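Local coordinates for protein exoribonuclease II, mitochondrial (Candida glabrata, PDB 6F3H) that degrades RNA as a mitochondrial 3'-to-5' exoribonuclease of the RNase II (RNB) family and probably hydrolyses it with the help of bound magnesium, at residues 756-761 and 781-786; 579-584 and 751-756. The protein carries 1 engineered substitution. One frame throughout, in Å; residues are numbered along the deposited sequence.

Contact 1. Residues 756-761 and 781-786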
ATOM      1  N   LYS A 756     -18.090  12.126   3.996  1.00 61.23           N
ATOM      2  CA  LYS A 756     -18.476  13.526   3.810  1.00 64.11           C
ATOM      3  C   LYS A 756     -19.723  13.628   2.944  1.00 65.11           C
ATOM      4  O   LYS A 756     -20.528  14.549   3.106  1.00 69.25           O
ATOM      5  CB  LYS A 756     -17.314  14.303   3.174  1.00 69.81           C
ATOM      6  CG  LYS A 756     -17.391  15.839   3.219  1.00 77.93           C
ATOM      7  CD  LYS A 756     -15.988  16.515   3.212  1.00 84.98           C
ATOM      8  CE  LYS A 756     -16.061  18.073   3.141  1.00 87.02           C
ATOM      9  NZ  LYS A 756     -14.925  18.754   2.392  1.00 83.47           N
ATOM     10  N   HIS A 757     -19.919  12.664   2.055  1.00 65.04           N
ATOM     11  CA  HIS A 757     -21.131  12.614   1.258  1.00 65.79           C
ATOM     12  C   HIS A 757     -22.313  12.131   2.084  1.00 65.62           C
ATOM     13  O   HIS A 757     -23.396  12.720   2.042  1.00 67.79           O
ATOM     14  CB  HIS A 757     -20.911  11.693   0.070  1.00 65.88           C
ATOM     15  CG  HIS A 757     -22.178  11.168  -0.505  1.00 67.36           C
ATOM     16  ND1 HIS A 757     -23.031  11.955  -1.245  1.00 66.50           N
ATOM     17  CD2 HIS A 757     -22.742   9.939  -0.451  1.00 66.91           C
ATOM     18  CE1 HIS A 757     -24.067  11.232  -1.625  1.00 69.32           C
ATOM     19  NE2 HIS A 757     -23.915  10.005  -1.159  1.00 67.64           N
ATOM     20  N   LEU A 758     -22.112  11.061   2.854  1.00 64.32           N
ATOM     21  CA  LEU A 758     -23.181  10.555   3.705  1.00 63.30           C
ATOM     22  C   LEU A 758     -23.645  11.630   4.661  1.00 73.36           C
ATOM     23  O   LEU A 758     -24.814  11.646   5.065  1.00 78.11           O
ATOM     24  CB  LEU A 758     -22.707   9.339   4.488  1.00 53.58           C
ATOM     25  CG  LEU A 758     -22.346   8.148   3.611  1.00 49.81           C
ATOM     26  CD1 LEU A 758     -22.269   6.911   4.469  1.00 47.40           C
ATOM     27  CD2 LEU A 758     -23.328   7.972   2.469  1.00 52.77           C
ATOM     28  N   GLU A 759     -22.740  12.542   5.019  1.00 76.07           N
ATOM     29  CA  GLU A 759     -23.110  13.699   5.819  1.00 75.24           C
ATOM     30  C   GLU A 759     -23.973  14.660   5.010  1.00 73.28           C
ATOM     31  O   GLU A 759     -25.067  15.045   5.439  1.00 73.13           O
ATOM     32  CB  GLU A 759     -21.848  14.419   6.285  1.00 79.36           C
ATOM     33  CG  GLU A 759     -21.196  13.892   7.543  1.00 85.54           C
ATOM     34  CD  GLU A 759     -20.143  14.862   8.078  1.00 93.93           C
ATOM     35  OE1 GLU A 759     -19.703  15.723   7.283  1.00 92.98           O
ATOM     36  OE2 GLU A 759     -19.763  14.776   9.279  1.00100.03           O
ATOM     37  N   GLN A 760     -23.514  15.028   3.816  1.00 70.91           N
ATOM     38  CA  GLN A 760     -24.283  15.961   3.008  1.00 74.52           C
ATOM     39  C   GLN A 760     -25.641  15.382   2.628  1.00 79.31           C
ATOM     40  O   GLN A 760     -26.621  16.127   2.518  1.00 81.73           O
ATOM     41  CB  GLN A 760     -23.479  16.359   1.771  1.00 74.50           C
ATOM     42  N   SER A 761     -25.737  14.060   2.455  1.00 81.60           N
ATOM     43  CA  SER A 761     -26.981  13.460   1.986  1.00 88.56           C
ATOM     44  C   SER A 761     -28.017  13.262   3.083  1.00 89.91           C
ATOM     45  O   SER A 761     -29.186  13.013   2.766  1.00 88.59           O
ATOM     46  CB  SER A 761     -26.703  12.103   1.337  1.00 91.67           C
ATOM     47  OG  SER A 761     -26.561  11.109   2.343  1.00 91.93           O
ATOM     48  N   CYS A 781     -19.218  -3.489  10.549  1.00 55.48           N
ATOM     49  CA  CYS A 781     -20.113  -3.674   9.419  1.00 62.79           C
ATOM     50  C   CYS A 781     -19.625  -2.842   8.235  1.00 69.06           C
ATOM     51  O   CYS A 781     -18.699  -2.031   8.352  1.00 71.60           O
ATOM     52  CB  CYS A 781     -21.543  -3.307   9.791  1.00 66.81           C
ATOM     53  SG  CYS A 781     -21.685  -1.635  10.383  1.00 71.31           S
ATOM     54  N   LEU A 782     -20.265  -3.053   7.080  1.00 70.11           N
ATOM     55  CA  LEU A 782     -19.972  -2.263   5.895  1.00 70.71           C
ATOM     56  C   LEU A 782     -21.247  -1.989   5.121  1.00 76.74           C
ATOM     57  O   LEU A 782     -22.276  -2.643   5.312  1.00 74.81           O
ATOM     58  CB  LEU A 782     -18.959  -2.971   4.991  1.00 65.41           C
ATOM     59  CG  LEU A 782     -19.228  -4.437   4.641  1.00 65.00           C
ATOM     60  CD1 LEU A 782     -20.395  -4.670   3.679  1.00 64.56           C
ATOM     61  CD2 LEU A 782     -17.966  -5.057   4.100  1.00 64.65           C
ATOM     62  N   PHE A 783     -21.152  -1.016   4.221  1.00 82.02           N
ATOM     63  CA  PHE A 783     -22.266  -0.765   3.321  1.00 82.32           C
ATOM     64  C   PHE A 783     -22.083  -1.519   2.027  1.00 77.59           C
ATOM     65  O   PHE A 783     -21.030  -1.408   1.392  1.00 81.39           O
ATOM     66  CB  PHE A 783     -22.420   0.702   2.987  1.00 84.69           C
ATOM     67  CG  PHE A 783     -23.001   1.486   4.072  1.00 83.91           C
ATOM     68  CD1 PHE A 783     -23.126   0.938   5.337  1.00 83.68           C
ATOM     69  CD2 PHE A 783     -23.491   2.747   3.828  1.00 87.63           C
ATOM     70  CE1 PHE A 783     -23.677   1.654   6.363  1.00 82.03           C
ATOM     71  CE2 PHE A 783     -24.057   3.471   4.842  1.00 90.06           C
ATOM     72  CZ  PHE A 783     -24.150   2.921   6.119  1.00 85.99           C
ATOM     73  N   PRO A 784     -23.078  -2.277   1.605  1.00 65.70           N
ATOM     74  CA  PRO A 784     -22.989  -2.862   0.276  1.00 59.29           C
ATOM     75  C   PRO A 784     -22.894  -1.786  -0.781  1.00 65.45           C
ATOM     76  O   PRO A 784     -22.131  -1.920  -1.746  1.00 68.16           O
ATOM     77  CB  PRO A 784     -24.283  -3.666   0.181  1.00 59.58           C
ATOM     78  CG  PRO A 784     -24.686  -3.883   1.606  1.00 60.50           C
ATOM     79  CD  PRO A 784     -24.328  -2.627   2.284  1.00 60.69           C
ATOM     80  N   GLU A 785     -23.633  -0.691  -0.608  1.00 66.45           N
ATOM     81  CA  GLU A 785     -23.611   0.326  -1.643  1.00 69.17           C
ATOM     82  C   GLU A 785     -22.262   1.033  -1.717  1.00 64.36           C
ATOM     83  O   GLU A 785     -21.908   1.543  -2.786  1.00 61.74           O
ATOM     84  CB  GLU A 785     -24.750   1.325  -1.401  1.00 76.09           C
ATOM     85  N   TYR A 786     -21.474   1.029  -0.639  1.00 60.30           N
ATOM     86  CA  TYR A 786     -20.226   1.782  -0.610  1.00 63.37           C
ATOM     87  C   TYR A 786     -19.106   0.926  -0.057  1.00 72.71           C
ATOM     88  O   TYR A 786     -19.242   0.329   1.017  1.00 74.75           O
ATOM     89  CB  TYR A 786     -20.301   3.033   0.242  1.00 61.38           C
ATOM     90  CG  TYR A 786     -21.384   4.001  -0.095  1.00 64.87           C
ATOM     91  CD1 TYR A 786     -22.680   3.831   0.385  1.00 67.23           C
ATOM     92  CD2 TYR A 786     -21.111   5.096  -0.899  1.00 64.80           C
ATOM     93  CE1 TYR A 786     -23.661   4.748   0.080  1.00 67.75           C
ATOM     94  CE2 TYR A 786     -22.074   6.006  -1.208  1.00 65.35           C
ATOM     95  CZ  TYR A 786     -23.343   5.832  -0.723  1.00 71.18           C
ATOM     96  OH  TYR A 786     -24.289   6.763  -1.061  1.00 82.41           O
TER
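His-757 NE2 donates a weak hydrogen bond to Tyr-786 OH, 3.3 Å away. The N-H...O angle is 132°, so the bond is clearly bent. The phenolic oxygen lies in the plane of the imidazole, at its edge. The two side chains cross at about a right angle. His-757 gets there because its CG is anti to the backbone N (chi1 158°). Its CD2 edge also faces the tyrosine, with CD2 3.6 Å from Tyr-786 OH.

Leu-758 carries the apolar part. Its two methyls split between two aromatic residues. CD1 meets Phe-783 CE2 at 3.9 Å, and CD2 meets Tyr-786 CZ at 3.8 Å. Both approaches are oblique to the rings. The leucine runs past each aromatic side chain in the opposite direction.

Phe-783 and Tyr-786 are brought together by a tight turn. Its backbone bond runs from Tyr-786 N to Phe-783 O, and Pro-784 and Glu-785 have angles near those of a type I turn. Tyr-786 CD1 sits in the plane of the phenylalanine ring, at its edge.

The contact is small, burying 145 Å² in all. It packs the last turns of helix 725-761 against the loop that follows strand 778-782. That strand belongs to the C-terminal five-stranded sheet, consistent with the S1 (OB-fold) domain of RNase II-type enzymes. Phe-783 stacks on His-766 of strand 765-770 in the same sheet. Phe-596 of strand 593-597 meets the His-757 ring and packs edge-to-face with Tyr-786.

Contact 2. Residues 579-584 and 751-756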
ATOM      1  N   GLY A 579     -19.334   1.852  -5.292  1.00 99.60           N
ATOM      2  CA  GLY A 579     -19.239   3.113  -4.584  1.00 94.78           C
ATOM      3  C   GLY A 579     -17.836   3.649  -4.459  1.00 80.60           C
ATOM      4  O   GLY A 579     -17.519   4.292  -3.461  1.00 82.08           O
ATOM      5  N   LEU A 580     -16.982   3.398  -5.441  1.00 64.18           N
ATOM      6  CA  LEU A 580     -15.688   4.051  -5.437  1.00 58.00           C
ATOM      7  C   LEU A 580     -15.828   5.524  -5.762  1.00 63.31           C
ATOM      8  O   LEU A 580     -16.816   5.980  -6.342  1.00 71.98           O
ATOM      9  CB  LEU A 580     -14.726   3.415  -6.414  1.00 53.96           C
ATOM     10  CG  LEU A 580     -14.435   2.004  -5.985  1.00 56.06           C
ATOM     11  CD1 LEU A 580     -15.303   1.070  -6.739  1.00 61.39           C
ATOM     12  CD2 LEU A 580     -13.018   1.766  -6.299  1.00 60.04           C
ATOM     13  N   VAL A 581     -14.793   6.267  -5.404  1.00 58.43           N
ATOM     14  CA  VAL A 581     -14.888   7.702  -5.209  1.00 54.85           C
ATOM     15  C   VAL A 581     -14.204   8.431  -6.350  1.00 56.16           C
ATOM     16  O   VAL A 581     -13.052   8.137  -6.697  1.00 60.01           O
ATOM     17  CB  VAL A 581     -14.276   8.106  -3.861  1.00 51.11           C
ATOM     18  CG1 VAL A 581     -14.296   9.616  -3.693  1.00 46.61           C
ATOM     19  CG2 VAL A 581     -15.035   7.432  -2.759  1.00 53.78           C
ATOM     20  N   SER A 582     -14.912   9.392  -6.907  1.00 53.73           N
ATOM     21  CA  SER A 582     -14.384  10.336  -7.864  1.00 55.76           C
ATOM     22  C   SER A 582     -14.807  11.718  -7.419  1.00 55.71           C
ATOM     23  O   SER A 582     -15.962  11.921  -7.028  1.00 56.61           O
ATOM     24  CB  SER A 582     -14.927  10.058  -9.255  1.00 64.03           C
ATOM     25  OG  SER A 582     -14.737  11.185 -10.085  1.00 72.88           O
ATOM     26  N   LEU A 583     -13.896  12.669  -7.479  1.00 55.96           N
ATOM     27  CA  LEU A 583     -14.306  14.014  -7.157  1.00 59.91           C
ATOM     28  C   LEU A 583     -14.762  14.679  -8.428  1.00 65.91           C
ATOM     29  O   LEU A 583     -14.169  14.491  -9.486  1.00 66.86           O
ATOM     30  CB  LEU A 583     -13.195  14.837  -6.523  1.00 57.64           C
ATOM     31  CG  LEU A 583     -12.858  14.316  -5.152  1.00 55.56           C
ATOM     32  CD1 LEU A 583     -11.971  15.316  -4.445  1.00 60.61           C
ATOM     33  CD2 LEU A 583     -14.152  14.099  -4.407  1.00 53.83           C
ATOM     34  N   SER A 584     -15.806  15.455  -8.311  1.00 77.03           N
ATOM     35  CA  SER A 584     -16.258  16.310  -9.378  1.00 88.73           C
ATOM     36  C   SER A 584     -15.969  17.738  -8.965  1.00102.34           C
ATOM     37  O   SER A 584     -15.720  18.011  -7.786  1.00103.37           O
ATOM     38  CB  SER A 584     -17.761  16.128  -9.628  1.00 86.46           C
ATOM     39  OG  SER A 584     -18.109  14.757  -9.628  1.00 84.55           O
ATOM     40  N   THR A 751     -12.486   6.990   2.113  1.00 49.78           N
ATOM     41  CA  THR A 751     -13.364   6.989   3.280  1.00 46.96           C
ATOM     42  C   THR A 751     -13.788   8.395   3.662  1.00 47.23           C
ATOM     43  O   THR A 751     -14.968   8.651   3.917  1.00 49.02           O
ATOM     44  CB  THR A 751     -12.679   6.324   4.436  1.00 46.07           C
ATOM     45  OG1 THR A 751     -12.289   5.015   4.025  1.00 46.67           O
ATOM     46  CG2 THR A 751     -13.625   6.207   5.534  1.00 50.54           C
ATOM     47  N   TYR A 752     -12.824   9.318   3.757  1.00 48.38           N
ATOM     48  CA  TYR A 752     -13.174  10.679   4.132  1.00 44.44           C
ATOM     49  C   TYR A 752     -14.271  11.183   3.234  1.00 44.73           C
ATOM     50  O   TYR A 752     -15.257  11.743   3.711  1.00 42.78           O
ATOM     51  CB  TYR A 752     -11.955  11.589   4.043  1.00 42.10           C
ATOM     52  CG  TYR A 752     -12.241  13.087   4.061  1.00 47.26           C
ATOM     53  CD1 TYR A 752     -12.732  13.718   5.203  1.00 53.97           C
ATOM     54  CD2 TYR A 752     -11.977  13.879   2.959  1.00 50.83           C
ATOM     55  CE1 TYR A 752     -12.964  15.100   5.226  1.00 58.82           C
ATOM     56  CE2 TYR A 752     -12.213  15.261   2.980  1.00 56.91           C
ATOM     57  CZ  TYR A 752     -12.702  15.859   4.093  1.00 58.37           C
ATOM     58  OH  TYR A 752     -12.896  17.217   3.995  1.00 57.97           O
ATOM     59  N   TRP A 753     -14.155  10.908   1.930  1.00 48.88           N
ATOM     60  CA  TRP A 753     -15.117  11.410   0.957  1.00 47.29           C
ATOM     61  C   TRP A 753     -16.410  10.599   0.948  1.00 49.72           C
ATOM     62  O   TRP A 753     -17.494  11.169   0.785  1.00 55.82           O
ATOM     63  CB  TRP A 753     -14.493  11.444  -0.431  1.00 43.61           C
ATOM     64  CG  TRP A 753     -13.416  12.473  -0.583  1.00 46.56           C
ATOM     65  CD1 TRP A 753     -12.091  12.231  -0.743  1.00 46.97           C
ATOM     66  CD2 TRP A 753     -13.562  13.907  -0.568  1.00 47.02           C
ATOM     67  NE1 TRP A 753     -11.403  13.418  -0.858  1.00 50.42           N
ATOM     68  CE2 TRP A 753     -12.281  14.459  -0.744  1.00 48.16           C
ATOM     69  CE3 TRP A 753     -14.646  14.769  -0.434  1.00 47.31           C
ATOM     70  CZ2 TRP A 753     -12.053  15.825  -0.783  1.00 48.31           C
ATOM     71  CZ3 TRP A 753     -14.416  16.135  -0.475  1.00 47.61           C
ATOM     72  CH2 TRP A 753     -13.129  16.647  -0.646  1.00 47.82           C
ATOM     73  N   THR A 754     -16.332   9.275   1.059  1.00 45.71           N
ATOM     74  CA  THR A 754     -17.553   8.503   1.252  1.00 50.17           C
ATOM     75  C   THR A 754     -18.383   9.102   2.369  1.00 62.18           C
ATOM     76  O   THR A 754     -19.569   9.390   2.189  1.00 71.56           O
ATOM     77  CB  THR A 754     -17.225   7.062   1.606  1.00 53.44           C
ATOM     78  OG1 THR A 754     -16.367   6.520   0.609  1.00 63.03           O
ATOM     79  CG2 THR A 754     -18.487   6.243   1.678  1.00 44.80           C
ATOM     80  N   LEU A 755     -17.748   9.337   3.528  1.00 59.85           N
ATOM     81  CA  LEU A 755     -18.470   9.813   4.704  1.00 53.08           C
ATOM     82  C   LEU A 755     -18.943  11.249   4.539  1.00 58.39           C
ATOM     83  O   LEU A 755     -20.086  11.567   4.884  1.00 60.58           O
ATOM     84  CB  LEU A 755     -17.597   9.698   5.943  1.00 49.84           C
ATOM     85  CG  LEU A 755     -17.083   8.317   6.355  1.00 54.59           C
ATOM     86  CD1 LEU A 755     -16.488   8.373   7.749  1.00 52.36           C
ATOM     87  CD2 LEU A 755     -18.152   7.266   6.291  1.00 59.53           C
ATOM     88  N   LYS A 756     -18.090  12.126   3.996  1.00 61.23           N
ATOM     89  CA  LYS A 756     -18.476  13.526   3.810  1.00 64.11           C
ATOM     90  C   LYS A 756     -19.723  13.628   2.944  1.00 65.11           C
ATOM     91  O   LYS A 756     -20.528  14.549   3.106  1.00 69.25           O
ATOM     92  CB  LYS A 756     -17.314  14.303   3.174  1.00 69.81           C
ATOM     93  CG  LYS A 756     -17.391  15.839   3.219  1.00 77.93           C
ATOM     94  CD  LYS A 756     -15.988  16.515   3.212  1.00 84.98           C
ATOM     95  CE  LYS A 756     -16.061  18.073   3.141  1.00 87.02           C
ATOM     96  NZ  LYS A 756     -14.925  18.754   2.392  1.00 83.47           N
TER
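Leu-583 lies across one face of the Trp-753 indole, its side chain at about a right angle to that of the tryptophan. CD2 makes a CH-pi contact, 4.1 Å from the centroid of the six-membered ring and 17° off the ring normal. CD1 reaches further along the same ring system and meets CZ2 at 3.7 Å. CD1 of Leu-583 is anti to CA (chi2 -168°) and carries on toward the outer part of the indole, while CD2 branches off over the inner part of the ring.

The opposite face of the Trp-753 indole is covered by Tyr-752, whose CD2 lies 3.7 Å above the plane. The indole is thus sandwiched between a leucine and a tyrosine. NE1 gives a hydrogen bond to Asp-465 OD1, which should help fix the rotation of the ring.

Strand 580-584 pairs antiparallel with strand 593-597 in a two-stranded hairpin. Gly-579 and Leu-580 both face Tyr-597, forming a G1 beta bulge; the positive phi of Gly-579 suits that position. The 751-756 part of helix 725-761 crosses strand 580-584 almost perpendicularly, at 82°, with the axes of these short segments 8.6 Å apart.

Val-581 is the second apolar point. Its CG1 is anti to the backbone N and packs on Trp-753 CB at 3.7 Å. Its CG2 turns to Thr-754, lying 3.7 Å from OG1. That hydroxyl is hydrogen-bonded to Ser-750 O one turn back in the helix. On the tyrosine side, Lys-756 NZ donates to Tyr-752 OH over 3.0 Å.

How the contacts relate
Both contacts use helix 725-761 and share Lys-756. Contact 2 is the more buried and the larger. It lies earlier on the helix and joins it to a hairpin within the RNB range. Contact 1 is partly buried, near the C-terminal end of the helix, and joins it to a loop of the C-terminal beta domain. Contact 2 is held by packing and a CH-pi contact, with no polar bond between its segments, whereas contact 1 adds one weak hydrogen bond. Their centres are about 9 Å apart, and they touch where Tyr-786 CD2 packs on Thr-754 CG2 at 3.9 Å. Phe-596 touches both sets: Val-581 of contact 2, and His-757 and Tyr-786 of contact 1. Both lie away from the magnesium site.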